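Local coordinates for protein helicase of the snf2/rad54 family (Sulfolobus solfataricus, PDB 1Z5Z) that probably couples ATP hydrolysis to movement along double-stranded DNA, as a SWI2/SNF2-family ATPase of which this is the C-terminal part, at residues Ala116-Phe121 / Val187-Arg192; Pro82-Gly87 / Val122-Ile127; Gln90-Ser95 / Arg129-Lys134; Glu139-Tyr144 / Pro163-Ile168. All blocks are in the same frame, centred on the assembly; numbering follows the deposited sequence.

All four contacts involve the parallel sheet of the helicase C-terminal lobe or helix 122-136, which packs on it. Contact 1 pairs the central strands 115-119 and 186-189, and contact 4, about 14 Å away between centres, lies at the sheet's outer strand 142-143; they meet where Ile-117 N lies 3.0 Å from Ile-168 O, a probable hydrogen bond. Contacts 2 and 3, with centres about 10 Å apart, use successive parts of helix 122-136 to hold the chain that runs from helix 83-86 to helix 96-110. Ile-117 CD1 packs on Ile-132 CD1 at 3.6 Å, joining contacts 1 and 3. Glu-133 OE1 lies 3.0 Å from Val-140 N, a probable hydrogen bond between contacts 3 and 4.

Contact 1: residues Ala116-Phe121 / Val187-Arg192; sequences AIFTQF and VIHFDR
The carboxylate of Asp-191 is gripped at both oxygens by the chain leaving strand 115-119. Thr-119 OG1 donates to Asp-191 OD1 at 2.7 Å, and the backbone N of Gln-120 reaches Asp-191 OD2 at 2.9 Å; each oxygen uses its syn lone pair, which fixes the rotation of the group. Thr-119 OG1 lies anti to its own backbone N (chi1 167°), a setting that also lets it accept from Phe-121 N at 3.1 Å in an ST turn just before helix 122-136. Asp-80 OD2 comes close to Asp-191 OD1, and the side chain of Lys-97 also touches Asp-191.

Upstream, the segments are neighbouring parallel strands in the middle of the sheet of the RecA-like helicase C-terminal lobe. Ile-188 N bonds to Ala-116 O, Phe-118 N to Ile-188 O at 3.0 Å, and Phe-190 N to Phe-118 O, the last more bent at 142°.

On one face Ile-117 and Ile-188 lie side by side, with CG1 of Ile-117 4.1 Å from CB of Ile-188. On the other, Phe-118 CD1 approaches His-189 CE1 at 3.8 Å, the ring planes 36° apart, while Phe-118 CE1 meets Val-187 CG1 at 4.0 Å. Trp-193 stacks on Phe-118 and hydrogen-bonds His-189 ND1.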
loop_
_atom_site.group_PDB
_atom_site.type_symbol
_atom_site.label_atom_id
_atom_site.label_comp_id
_atom_site.label_asym_id
_atom_site.label_seq_id
_atom_site.Cartn_x
_atom_site.Cartn_y
_atom_site.Cartn_z
ATOM N N ALA A 116 9.670 -8.038 6.617
ATOM C CA ALA A 116 8.335 -8.473 6.158
ATOM C C ALA A 116 7.681 -7.275 5.461
ATOM O O ALA A 116 7.684 -6.170 5.997
ATOM C CB ALA A 116 7.459 -8.948 7.350
ATOM N N ILE A 117 7.134 -7.485 4.262
ATOM C CA ILE A 117 6.512 -6.399 3.507
ATOM C C ILE A 117 5.031 -6.767 3.221
ATOM O O ILE A 117 4.749 -7.817 2.644
ATOM C CB ILE A 117 7.248 -6.158 2.161
ATOM C CG1 ILE A 117 8.746 -5.880 2.422
ATOM C CG2 ILE A 117 6.551 -4.980 1.413
ATOM C CD1 ILE A 117 9.685 -6.048 1.174
ATOM N N PHE A 118 4.106 -5.902 3.628
ATOM C CA PHE A 118 2.673 -6.159 3.470
ATOM C C PHE A 118 2.078 -5.263 2.414
ATOM O O PHE A 118 2.476 -4.106 2.306
ATOM C CB PHE A 118 1.894 -5.835 4.782
ATOM C CG PHE A 118 2.110 -6.831 5.930
ATOM C CD1 PHE A 118 3.241 -6.772 6.726
ATOM C CD2 PHE A 118 1.149 -7.801 6.207
ATOM C CE1 PHE A 118 3.425 -7.684 7.823
ATOM C CE2 PHE A 118 1.305 -8.705 7.265
ATOM C CZ PHE A 118 2.452 -8.644 8.080
ATOM N N THR A 119 1.115 -5.777 1.649
ATOM C CA THR A 119 0.392 -4.958 0.680
ATOM C C THR A 119 -1.034 -5.519 0.600
ATOM O O THR A 119 -1.266 -6.682 0.933
ATOM C CB THR A 119 1.027 -4.966 -0.748
ATOM O OG1 THR A 119 0.088 -4.406 -1.658
ATOM C CG2 THR A 119 1.355 -6.380 -1.238
ATOM N N GLN A 120 -1.994 -4.696 0.188
ATOM C CA GLN A 120 -3.392 -5.150 0.106
ATOM C C GLN A 120 -3.668 -5.771 -1.257
ATOM O O GLN A 120 -4.766 -6.285 -1.476
ATOM C CB GLN A 120 -4.350 -3.960 0.277
ATOM C CG GLN A 120 -4.262 -2.912 -0.838
ATOM C CD GLN A 120 -4.939 -1.604 -0.434
ATOM O OE1 GLN A 120 -4.307 -0.695 0.127
ATOM N NE2 GLN A 120 -6.208 -1.505 -0.703
ATOM N N PHE A 121 -2.703 -5.688 -2.184
ATOM C CA PHE A 121 -2.913 -6.245 -3.533
ATOM C C PHE A 121 -2.024 -7.452 -3.858
ATOM O O PHE A 121 -0.781 -7.370 -3.790
ATOM C CB PHE A 121 -2.628 -5.186 -4.601
ATOM C CG PHE A 121 -3.492 -3.938 -4.505
ATOM C CD1 PHE A 121 -2.902 -2.705 -4.291
ATOM C CD2 PHE A 121 -4.886 -3.998 -4.689
ATOM C CE1 PHE A 121 -3.654 -1.521 -4.253
ATOM C CE2 PHE A 121 -5.655 -2.797 -4.659
ATOM C CZ PHE A 121 -5.026 -1.561 -4.437
ATOM N N VAL A 187 9.465 -4.163 9.400
ATOM C CA VAL A 187 8.193 -4.364 8.751
ATOM C C VAL A 187 7.950 -3.135 7.893
ATOM O O VAL A 187 8.093 -2.002 8.375
ATOM C CB VAL A 187 7.015 -4.487 9.799
ATOM C CG1 VAL A 187 5.680 -4.672 9.074
ATOM C CG2 VAL A 187 7.255 -5.657 10.755
ATOM N N ILE A 188 7.637 -3.368 6.612
ATOM C CA ILE A 188 7.289 -2.283 5.694
ATOM C C ILE A 188 5.809 -2.442 5.291
ATOM O O ILE A 188 5.416 -3.481 4.691
ATOM C CB ILE A 188 8.111 -2.346 4.391
ATOM C CG1 ILE A 188 9.592 -2.087 4.700
ATOM C CG2 ILE A 188 7.592 -1.312 3.361
ATOM C CD1 ILE A 188 10.512 -2.200 3.458
ATOM N N HIS A 189 4.981 -1.458 5.635
ATOM C CA HIS A 189 3.581 -1.495 5.222
ATOM C C HIS A 189 3.546 -0.701 3.911
ATOM O O HIS A 189 3.543 0.520 3.892
ATOM C CB HIS A 189 2.693 -0.938 6.327
ATOM C CG HIS A 189 2.674 -1.815 7.546
ATOM N ND1 HIS A 189 2.193 -3.109 7.521
ATOM C CD2 HIS A 189 3.154 -1.615 8.796
ATOM C CE1 HIS A 189 2.378 -3.667 8.706
ATOM N NE2 HIS A 189 2.959 -2.780 9.497
ATOM N N PHE A 190 3.582 -1.431 2.801
ATOM C CA PHE A 190 3.648 -0.826 1.466
ATOM C C PHE A 190 2.476 0.071 1.125
ATOM O O PHE A 190 2.626 1.076 0.420
ATOM C CB PHE A 190 3.784 -1.928 0.433
ATOM C CG PHE A 190 4.359 -1.465 -0.863
ATOM C CD1 PHE A 190 5.747 -1.384 -1.023
ATOM C CD2 PHE A 190 3.541 -1.108 -1.916
ATOM C CE1 PHE A 190 6.311 -0.967 -2.215
ATOM C CE2 PHE A 190 4.091 -0.672 -3.136
ATOM C CZ PHE A 190 5.478 -0.606 -3.292
ATOM N N ASP A 191 1.288 -0.301 1.605
ATOM C CA ASP A 191 0.095 0.521 1.393
ATOM C C ASP A 191 -0.833 0.231 2.578
ATOM O O ASP A 191 -0.562 -0.683 3.368
ATOM C CB ASP A 191 -0.577 0.226 0.032
ATOM C CG ASP A 191 -0.783 -1.242 -0.204
ATOM O OD1 ASP A 191 -0.322 -1.748 -1.250
ATOM O OD2 ASP A 191 -1.413 -1.895 0.664
ATOM N N ARG A 192 -1.893 1.016 2.701
ATOM C CA ARG A 192 -2.805 0.908 3.824
ATOM C C ARG A 192 -3.725 -0.289 3.750
ATOM O O ARG A 192 -4.873 -0.144 3.405
ATOM C CB ARG A 192 -3.628 2.202 3.949
ATOM C CG ARG A 192 -3.936 2.530 5.423
ATOM C CD ARG A 192 -4.793 3.760 5.637
ATOM N NE ARG A 192 -4.608 4.233 7.010
ATOM C CZ ARG A 192 -3.692 5.128 7.391
ATOM N NH1 ARG A 192 -3.611 5.473 8.665
ATOM N NH2 ARG A 192 -2.875 5.703 6.510
#

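Contact 2: residues Pro82-Gly87 / Val122-Ile127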
loop_
_atom_site.group_PDB
_atom_site.type_symbol
_atom_site.label_atom_id
_atom_site.label_comp_id
_atom_site.label_asym_id
_atom_site.label_seq_id
_atom_site.Cartn_x
_atom_site.Cartn_y
_atom_site.Cartn_z
ATOM N N PRO A 82 2.723 1.842 -11.346
ATOM C CA PRO A 82 1.986 1.981 -12.596
ATOM C C PRO A 82 1.720 0.672 -13.350
ATOM O O PRO A 82 0.733 0.573 -14.071
ATOM C CB PRO A 82 2.841 2.966 -13.394
ATOM C CG PRO A 82 4.200 2.833 -12.812
ATOM C CD PRO A 82 3.913 2.710 -11.339
ATOM N N ALA A 83 2.559 -0.337 -13.174
ATOM C CA ALA A 83 2.339 -1.608 -13.904
ATOM C C ALA A 83 1.057 -2.375 -13.509
ATOM O O ALA A 83 0.581 -3.250 -14.261
ATOM C CB ALA A 83 3.537 -2.515 -13.731
ATOM N N LEU A 84 0.499 -2.079 -12.333
ATOM C CA LEU A 84 -0.732 -2.781 -11.912
ATOM C C LEU A 84 -1.901 -2.431 -12.868
ATOM O O LEU A 84 -2.859 -3.179 -12.978
ATOM C CB LEU A 84 -1.121 -2.371 -10.478
ATOM C CG LEU A 84 -0.144 -2.747 -9.361
ATOM C CD1 LEU A 84 -0.451 -1.959 -8.101
ATOM C CD2 LEU A 84 -0.241 -4.258 -9.096
ATOM N N LEU A 85 -1.803 -1.270 -13.522
ATOM C CA LEU A 85 -2.815 -0.760 -14.441
ATOM C C LEU A 85 -2.366 -0.660 -15.902
ATOM O O LEU A 85 -3.188 -0.727 -16.806
ATOM C CB LEU A 85 -3.259 0.641 -14.008
ATOM C CG LEU A 85 -4.224 0.751 -12.840
ATOM C CD1 LEU A 85 -4.749 2.161 -12.784
ATOM C CD2 LEU A 85 -5.390 -0.227 -13.039
ATOM N N LYS A 86 -1.076 -0.458 -16.138
ATOM C CA LYS A 86 -0.589 -0.317 -17.512
ATOM C C LYS A 86 0.343 -1.425 -17.919
ATOM O O LYS A 86 0.850 -1.443 -19.031
ATOM C CB LYS A 86 0.154 1.007 -17.695
ATOM C CG LYS A 86 -0.704 2.233 -17.683
ATOM C CD LYS A 86 0.156 3.470 -17.449
ATOM C CE LYS A 86 1.280 3.584 -18.457
ATOM N NZ LYS A 86 2.018 4.868 -18.283
ATOM N N GLY A 87 0.580 -2.360 -17.018
ATOM C CA GLY A 87 1.519 -3.422 -17.326
ATOM C C GLY A 87 2.859 -2.780 -17.634
ATOM O O GLY A 87 3.163 -1.661 -17.173
ATOM N N VAL A 122 -2.638 -8.564 -4.244
ATOM C CA VAL A 122 -1.862 -9.739 -4.583
ATOM C C VAL A 122 -0.877 -9.381 -5.703
ATOM O O VAL A 122 0.265 -9.861 -5.707
ATOM C CB VAL A 122 -2.762 -10.918 -5.110
ATOM C CG1 VAL A 122 -1.888 -12.030 -5.569
ATOM C CG2 VAL A 122 -3.723 -11.444 -4.033
ATOM N N ASP A 123 -1.296 -8.542 -6.656
ATOM C CA ASP A 123 -0.414 -8.215 -7.767
ATOM C C ASP A 123 0.790 -7.386 -7.365
ATOM O O ASP A 123 1.889 -7.566 -7.911
ATOM C CB ASP A 123 -1.197 -7.522 -8.888
ATOM C CG ASP A 123 -2.177 -8.464 -9.551
ATOM O OD1 ASP A 123 -1.841 -9.663 -9.603
ATOM O OD2 ASP A 123 -3.257 -8.022 -9.997
ATOM N N MET A 124 0.592 -6.478 -6.416
ATOM C CA MET A 124 1.715 -5.681 -5.943
ATOM C C MET A 124 2.668 -6.635 -5.216
ATOM O O MET A 124 3.877 -6.522 -5.349
ATOM C CB MET A 124 1.257 -4.567 -4.993
ATOM C CG MET A 124 2.397 -3.524 -4.764
ATOM S SD MET A 124 2.969 -2.748 -6.323
ATOM C CE MET A 124 4.731 -2.918 -6.145
ATOM N N GLY A 125 2.102 -7.584 -4.457
ATOM C CA GLY A 125 2.922 -8.547 -3.745
ATOM C C GLY A 125 3.857 -9.281 -4.693
ATOM O O GLY A 125 5.041 -9.470 -4.366
ATOM N N LYS A 126 3.348 -9.710 -5.857
ATOM C CA LYS A 126 4.182 -10.425 -6.827
ATOM C C LYS A 126 5.271 -9.528 -7.411
ATOM O O LYS A 126 6.410 -9.963 -7.600
ATOM C CB LYS A 126 3.316 -10.977 -7.955
ATOM C CG LYS A 126 2.453 -12.124 -7.528
ATOM C CD LYS A 126 1.460 -12.472 -8.622
ATOM C CE LYS A 126 0.957 -13.883 -8.423
ATOM N NZ LYS A 126 -0.059 -14.262 -9.435
ATOM N N ILE A 127 4.928 -8.278 -7.709
ATOM C CA ILE A 127 5.909 -7.342 -8.249
ATOM C C ILE A 127 7.055 -7.149 -7.228
ATOM O O ILE A 127 8.244 -7.247 -7.559
ATOM C CB ILE A 127 5.236 -5.978 -8.582
ATOM C CG1 ILE A 127 4.451 -6.102 -9.899
ATOM C CG2 ILE A 127 6.290 -4.863 -8.652
ATOM C CD1 ILE A 127 3.529 -4.928 -10.178
HETATM O O HOH W 1 -2.980 -5.574 -11.647
#
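Apolar contact carries most of this meeting, and Leu-84 is its centre: its two methyl branches reach different parts of helix 122-136. CD2 of Leu-84 presses against the backbone side of the first turn, 3.4 Å from Asp-123 CB and 3.6 Å from Met-124 N, and it also touches Ile-127 CD1 at 4.0 Å, one turn further on. The other branch, CD1 of Leu-84, meets the sulfur of Met-124 at 3.9 Å, the two side chains crossing at about a right angle. Met-124 starts with CG anti to the backbone N (chi1 -166°) and then bends at chi2 and chi3, a path that brings SD round to the leucine. Ala-83 adds a looser touch, its CB 4.3 Å from Ile-127 CD1, so the end of that isoleucine meets both Ala-83 and Leu-84.

The polar link is indirect. A water donates to Leu-84 O at 2.7 Å and to Asp-123 OD2 at 3.0 Å, bridging the backbone of the short helix to a carboxylate in the first turn of the longer one. It lies on the more exposed side of the contact, whereas Met-124 and Ile-127 are buried.

The contact sets the single turn of helix 83-86 against the N-terminal part of helix 122-136. Behind it, Leu-85 packs on helix 61-78 and Pro-82 on helix 39-55, while Leu-84 also reaches Gln-77; on the longer helix, Val-122 and Lys-126 touch Phe-142 of strand 142-143.

Contact 3: residues Gln90-Ser95 / Arg129-Lys134; sequences QSVRRS and RNIIEK
Ile-131 projects from helix 122-136 against the start of the 90-95 loop and meets three successive residues there. Its CG1 sits 3.3 Å from the carbonyl oxygen of Gln-90, and CD1 lies 3.4 Å from the same Gln-90 O, so the longer branch of the isoleucine runs close past that oxygen. CD1 of Ile-131 also reaches Ser-91 C at 4.0 Å. With CG1 anti to the carbonyl carbon (chi1 -74°) the longer branch is directed at the peptide linking Gln-90 and Ser-91, leaving the CG2 methyl for Val-92.

Gln-90 also approaches the helix with its side chain. The chain is extended beyond CG and carries the amide alongside that of Asn-130, the two planes only 1° apart and thus almost coplanar. This pair lies at the solvent-facing border, while Ile-131 is buried beneath it.

The segment is the connection between helices 83-86 and 96-110, and beyond Gln-90 and Ser-91 it folds into a type I beta turn from Val-92 to Ser-95, closed by Ser-95 N to Val-92 O at 2.9 Å. Ser-95 then stands as N-cap of helix 96-110, its OG bonded to Met-98 N.

Val-92 adds an apolar touch from the loop. Its CG2 meets Ile-131 CG2 at 4.0 Å, the two branched side chains meeting at a slant. Val-92 further touches Ile-99 and Met-102, and Ile-131 touches Met-98, so both side chains extend their packing onto helix 96-110; His-81 NE2 is hydrogen-bonded to Ser-91 O.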
loop_
_atom_site.group_PDB
_atom_site.type_symbol
_atom_site.label_atom_id
_atom_site.label_comp_id
_atom_site.label_asym_id
_atom_site.label_seq_id
_atom_site.Cartn_x
_atom_site.Cartn_y
_atom_site.Cartn_z
ATOM N N GLN A 90 8.279 -3.957 -14.734
ATOM C CA GLN A 90 8.020 -4.026 -13.275
ATOM C C GLN A 90 9.306 -3.623 -12.585
ATOM O O GLN A 90 9.940 -4.391 -11.858
ATOM C CB GLN A 90 7.671 -5.446 -12.850
ATOM C CG GLN A 90 6.368 -5.938 -13.397
ATOM C CD GLN A 90 6.046 -7.351 -12.915
ATOM O OE1 GLN A 90 4.996 -7.902 -13.250
ATOM N NE2 GLN A 90 6.950 -7.941 -12.122
ATOM N N SER A 91 9.676 -2.379 -12.799
ATOM C CA SER A 91 10.937 -1.896 -12.285
ATOM C C SER A 91 10.790 -1.046 -11.052
ATOM O O SER A 91 9.705 -0.587 -10.762
ATOM C CB SER A 91 11.588 -1.066 -13.378
ATOM O OG SER A 91 10.646 -0.095 -13.778
ATOM N N VAL A 92 11.902 -0.824 -10.357
ATOM C CA VAL A 92 11.929 -0.002 -9.154
ATOM C C VAL A 92 11.629 1.417 -9.583
ATOM O O VAL A 92 10.814 2.133 -9.004
ATOM C CB VAL A 92 13.336 0.006 -8.504
ATOM C CG1 VAL A 92 13.374 1.030 -7.349
ATOM C CG2 VAL A 92 13.688 -1.385 -8.020
ATOM N N ARG A 93 12.330 1.799 -10.641
ATOM C CA ARG A 93 12.275 3.133 -11.260
ATOM C C ARG A 93 10.904 3.751 -11.490
ATOM O O ARG A 93 10.741 4.970 -11.387
ATOM C CB ARG A 93 13.027 3.115 -12.620
ATOM C CG ARG A 93 12.847 4.354 -13.518
ATOM C CD ARG A 93 13.631 4.268 -14.785
ATOM N NE ARG A 93 13.952 2.895 -15.218
ATOM C CZ ARG A 93 14.254 2.559 -16.466
ATOM N NH1 ARG A 93 14.507 1.323 -16.746
ATOM N NH2 ARG A 93 14.105 3.410 -17.455
ATOM N N ARG A 94 9.911 2.931 -11.802
ATOM C CA ARG A 94 8.573 3.450 -12.061
ATOM C C ARG A 94 7.750 3.757 -10.799
ATOM O O ARG A 94 6.674 4.363 -10.875
ATOM C CB ARG A 94 7.829 2.463 -12.947
ATOM C CG ARG A 94 8.555 2.218 -14.283
ATOM C CD ARG A 94 7.759 1.245 -15.140
ATOM N NE ARG A 94 6.467 1.801 -15.507
ATOM C CZ ARG A 94 5.501 1.099 -16.090
ATOM N NH1 ARG A 94 4.351 1.679 -16.407
ATOM N NH2 ARG A 94 5.691 -0.187 -16.335
ATOM N N SER A 95 8.275 3.391 -9.639
ATOM C CA SER A 95 7.529 3.611 -8.405
ATOM C C SER A 95 8.253 4.364 -7.256
ATOM O O SER A 95 9.224 3.886 -6.712
ATOM C CB SER A 95 6.990 2.228 -7.910
ATOM O OG SER A 95 6.624 2.281 -6.525
ATOM N N ARG A 129 7.957 -9.098 -4.790
ATOM C CA ARG A 129 8.653 -10.369 -4.668
ATOM C C ARG A 129 9.624 -10.551 -5.879
ATOM O O ARG A 129 10.793 -10.926 -5.706
ATOM C CB ARG A 129 7.596 -11.479 -4.612
ATOM C CG ARG A 129 8.043 -12.769 -3.967
ATOM C CD ARG A 129 8.480 -13.802 -4.968
ATOM N NE ARG A 129 7.338 -14.507 -5.557
ATOM C CZ ARG A 129 6.835 -14.175 -6.730
ATOM N NH1 ARG A 129 7.390 -13.182 -7.382
ATOM N NH2 ARG A 129 5.785 -14.802 -7.237
ATOM N N ASN A 130 9.147 -10.260 -7.086
ATOM C CA ASN A 130 9.975 -10.395 -8.308
ATOM C C ASN A 130 11.169 -9.461 -8.265
ATOM O O ASN A 130 12.291 -9.855 -8.512
ATOM C CB ASN A 130 9.140 -10.075 -9.554
ATOM C CG ASN A 130 7.994 -11.078 -9.766
ATOM O OD1 ASN A 130 8.044 -12.166 -9.244
ATOM N ND2 ASN A 130 6.981 -10.705 -10.543
ATOM N N ILE A 131 10.920 -8.199 -7.973
ATOM C CA ILE A 131 11.995 -7.240 -7.903
ATOM C C ILE A 131 13.075 -7.648 -6.897
ATOM O O ILE A 131 14.277 -7.612 -7.221
ATOM C CB ILE A 131 11.447 -5.866 -7.524
ATOM C CG1 ILE A 131 10.722 -5.278 -8.726
ATOM C CG2 ILE A 131 12.550 -5.018 -6.951
ATOM C CD1 ILE A 131 9.938 -4.019 -8.454
ATOM N N ILE A 132 12.657 -8.010 -5.679
ATOM C CA ILE A 132 13.620 -8.381 -4.677
ATOM C C ILE A 132 14.399 -9.630 -5.088
ATOM O O ILE A 132 15.621 -9.641 -5.021
ATOM C CB ILE A 132 12.963 -8.584 -3.291
ATOM C CG1 ILE A 132 12.391 -7.247 -2.799
ATOM C CG2 ILE A 132 14.003 -9.076 -2.273
ATOM C CD1 ILE A 132 11.628 -7.365 -1.505
ATOM N N GLU A 133 13.722 -10.675 -5.538
ATOM C CA GLU A 133 14.441 -11.883 -5.927
ATOM C C GLU A 133 15.465 -11.616 -7.012
ATOM O O GLU A 133 16.606 -12.069 -6.943
ATOM C CB GLU A 133 13.469 -12.937 -6.401
ATOM C CG GLU A 133 12.762 -13.567 -5.255
ATOM C CD GLU A 133 12.035 -14.839 -5.651
ATOM O OE1 GLU A 133 11.670 -15.612 -4.734
ATOM O OE2 GLU A 133 11.828 -15.053 -6.869
ATOM N N LYS A 134 15.057 -10.835 -8.003
ATOM C CA LYS A 134 15.936 -10.490 -9.109
ATOM C C LYS A 134 17.128 -9.643 -8.674
ATOM O O LYS A 134 18.267 -10.034 -8.885
ATOM C CB LYS A 134 15.140 -9.764 -10.198
ATOM C CG LYS A 134 15.979 -9.334 -11.390
#

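Contact 4: residues Glu139-Tyr144 / Pro163-Ile168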
loop_
_atom_site.group_PDB
_atom_site.type_symbol
_atom_site.label_atom_id
_atom_site.label_comp_id
_atom_site.label_asym_id
_atom_site.label_seq_id
_atom_site.Cartn_x
_atom_site.Cartn_y
_atom_site.Cartn_z
ATOM N N GLU A 139 15.912 -15.909 -1.955
ATOM C CA GLU A 139 14.546 -16.423 -1.985
ATOM C C GLU A 139 13.573 -15.514 -1.219
ATOM O O GLU A 139 13.845 -15.148 -0.075
ATOM C CB GLU A 139 14.477 -17.833 -1.388
ATOM C CG GLU A 139 13.108 -18.422 -1.642
ATOM C CD GLU A 139 12.857 -19.753 -0.973
ATOM O OE1 GLU A 139 11.904 -20.425 -1.419
ATOM O OE2 GLU A 139 13.581 -20.118 -0.017
ATOM N N VAL A 140 12.442 -15.167 -1.838
ATOM C CA VAL A 140 11.447 -14.295 -1.207
ATOM C C VAL A 140 10.091 -15.008 -1.132
ATOM O O VAL A 140 9.302 -14.966 -2.073
ATOM C CB VAL A 140 11.310 -12.960 -2.001
ATOM C CG1 VAL A 140 10.171 -12.060 -1.403
ATOM C CG2 VAL A 140 12.675 -12.228 -2.000
ATOM N N PRO A 141 9.826 -15.700 -0.019
ATOM C CA PRO A 141 8.549 -16.396 0.120
ATOM C C PRO A 141 7.400 -15.396 0.070
ATOM O O PRO A 141 7.498 -14.278 0.614
ATOM C CB PRO A 141 8.683 -17.126 1.456
ATOM C CG PRO A 141 9.920 -16.504 2.099
ATOM C CD PRO A 141 10.787 -16.083 1.032
ATOM N N PHE A 142 6.324 -15.797 -0.595
ATOM C CA PHE A 142 5.162 -14.936 -0.814
ATOM C C PHE A 142 3.855 -15.489 -0.218
ATOM O O PHE A 142 3.340 -16.489 -0.719
ATOM C CB PHE A 142 4.986 -14.758 -2.337
ATOM C CG PHE A 142 3.816 -13.909 -2.732
ATOM C CD1 PHE A 142 3.159 -14.131 -3.939
ATOM C CD2 PHE A 142 3.379 -12.881 -1.914
ATOM C CE1 PHE A 142 2.065 -13.330 -4.329
ATOM C CE2 PHE A 142 2.292 -12.072 -2.285
ATOM C CZ PHE A 142 1.632 -12.292 -3.494
ATOM N N LEU A 143 3.320 -14.864 0.833
ATOM C CA LEU A 143 2.026 -15.315 1.400
ATOM C C LEU A 143 0.809 -14.576 0.818
ATOM O O LEU A 143 0.780 -13.350 0.783
ATOM C CB LEU A 143 1.980 -15.126 2.924
ATOM C CG LEU A 143 2.607 -16.167 3.862
ATOM C CD1 LEU A 143 2.330 -15.790 5.315
ATOM C CD2 LEU A 143 2.014 -17.547 3.600
ATOM N N TYR A 144 -0.189 -15.324 0.341
ATOM C CA TYR A 144 -1.435 -14.732 -0.159
ATOM C C TYR A 144 -2.574 -15.705 0.198
ATOM O O TYR A 144 -2.339 -16.884 0.508
ATOM C CB TYR A 144 -1.393 -14.431 -1.671
ATOM C CG TYR A 144 -1.013 -15.596 -2.566
ATOM C CD1 TYR A 144 0.323 -15.945 -2.761
ATOM C CD2 TYR A 144 -1.998 -16.355 -3.223
ATOM C CE1 TYR A 144 0.677 -17.014 -3.586
ATOM C CE2 TYR A 144 -1.653 -17.436 -4.054
ATOM C CZ TYR A 144 -0.310 -17.760 -4.233
ATOM O OH TYR A 144 0.059 -18.820 -5.060
ATOM N N PRO A 163 17.036 -18.041 10.020
ATOM C CA PRO A 163 17.605 -16.678 9.967
ATOM C C PRO A 163 18.139 -16.280 8.598
ATOM O O PRO A 163 18.268 -15.080 8.297
ATOM C CB PRO A 163 18.720 -16.722 11.013
ATOM C CG PRO A 163 18.218 -17.692 11.998
ATOM C CD PRO A 163 17.655 -18.802 11.127
ATOM N N SER A 164 18.461 -17.287 7.787
ATOM C CA SER A 164 18.958 -17.013 6.464
ATOM C C SER A 164 17.884 -16.306 5.646
ATOM O O SER A 164 18.178 -15.291 5.031
ATOM C CB SER A 164 19.401 -18.306 5.805
ATOM O OG SER A 164 20.674 -18.681 6.316
ATOM N N VAL A 165 16.654 -16.846 5.648
ATOM C CA VAL A 165 15.509 -16.268 4.916
ATOM C C VAL A 165 15.330 -14.866 5.444
ATOM O O VAL A 165 14.886 -14.626 6.571
ATOM C CB VAL A 165 14.223 -17.093 5.142
ATOM C CG1 VAL A 165 13.053 -16.530 4.335
ATOM C CG2 VAL A 165 14.482 -18.532 4.746
ATOM N N LYS A 166 15.702 -13.919 4.613
ATOM C CA LYS A 166 15.661 -12.531 4.989
ATOM C C LYS A 166 14.377 -11.769 4.712
ATOM O O LYS A 166 14.195 -10.698 5.279
ATOM C CB LYS A 166 16.816 -11.825 4.273
ATOM C CG LYS A 166 18.173 -12.243 4.825
ATOM C CD LYS A 166 18.318 -11.751 6.258
ATOM C CE LYS A 166 19.622 -12.208 6.887
ATOM N NZ LYS A 166 19.950 -11.348 8.045
ATOM N N PHE A 167 13.521 -12.311 3.835
ATOM C CA PHE A 167 12.302 -11.645 3.401
ATOM C C PHE A 167 11.062 -12.519 3.392
ATOM O O PHE A 167 11.119 -13.768 3.363
ATOM C CB PHE A 167 12.446 -11.134 1.949
ATOM C CG PHE A 167 13.596 -10.205 1.711
ATOM C CD1 PHE A 167 14.860 -10.704 1.365
ATOM C CD2 PHE A 167 13.430 -8.834 1.834
ATOM C CE1 PHE A 167 15.946 -9.843 1.147
ATOM C CE2 PHE A 167 14.497 -7.966 1.623
ATOM C CZ PHE A 167 15.767 -8.471 1.279
ATOM N N ILE A 168 9.932 -11.832 3.436
ATOM C CA ILE A 168 8.629 -12.473 3.255
ATOM C C ILE A 168 7.686 -11.384 2.757
ATOM O O ILE A 168 7.703 -10.274 3.265
ATOM C CB ILE A 168 8.071 -13.144 4.541
ATOM C CG1 ILE A 168 6.759 -13.860 4.191
ATOM C CG2 ILE A 168 7.890 -12.118 5.695
ATOM C CD1 ILE A 168 6.427 -15.021 5.144
HETATM O O HOH W 2 16.098 -14.588 1.792
#
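Pro-141 and Val-165 make the closest apolar side-chain pair, CG of the proline 3.8 Å from CG1 of the valine. The same Pro-141 CG rests 3.2 Å from Phe-167 O, so the ring edge carrying CG and CD faces the valine methyl and that carbonyl together. Val-140 approaches Phe-167 through CG2, at 4.1 Å from the phenylalanine CB. Further along, the ends of Leu-143 and Ile-168 touch, CD1 to CD1 at 4.2 Å; Ile-168 CG1 lies anti to its backbone N (chi1 -176°), sending CD1 toward the leucine.

Polar contact is slight. Ile-168 CA-H points at Pro-141 O, 3.4 Å away, and a water joins the loops ahead of the strands, donating to Glu-139 O and accepting from Lys-166 N at 2.9 Å.

The contact joins the beginnings of the two strands of a beta-alpha-beta unit, 142-143 and 167-171, linked by helix 149-161; strand 142-143 is outermost in the sheet on this side. The ladder proper follows, Val-169 sharing backbone hydrogen bonds with Pro-141 and Leu-143. Helix 149-161 packs against Pro-141, Leu-143 and Ile-168, while Val-140 and Phe-167 face helix 122-136.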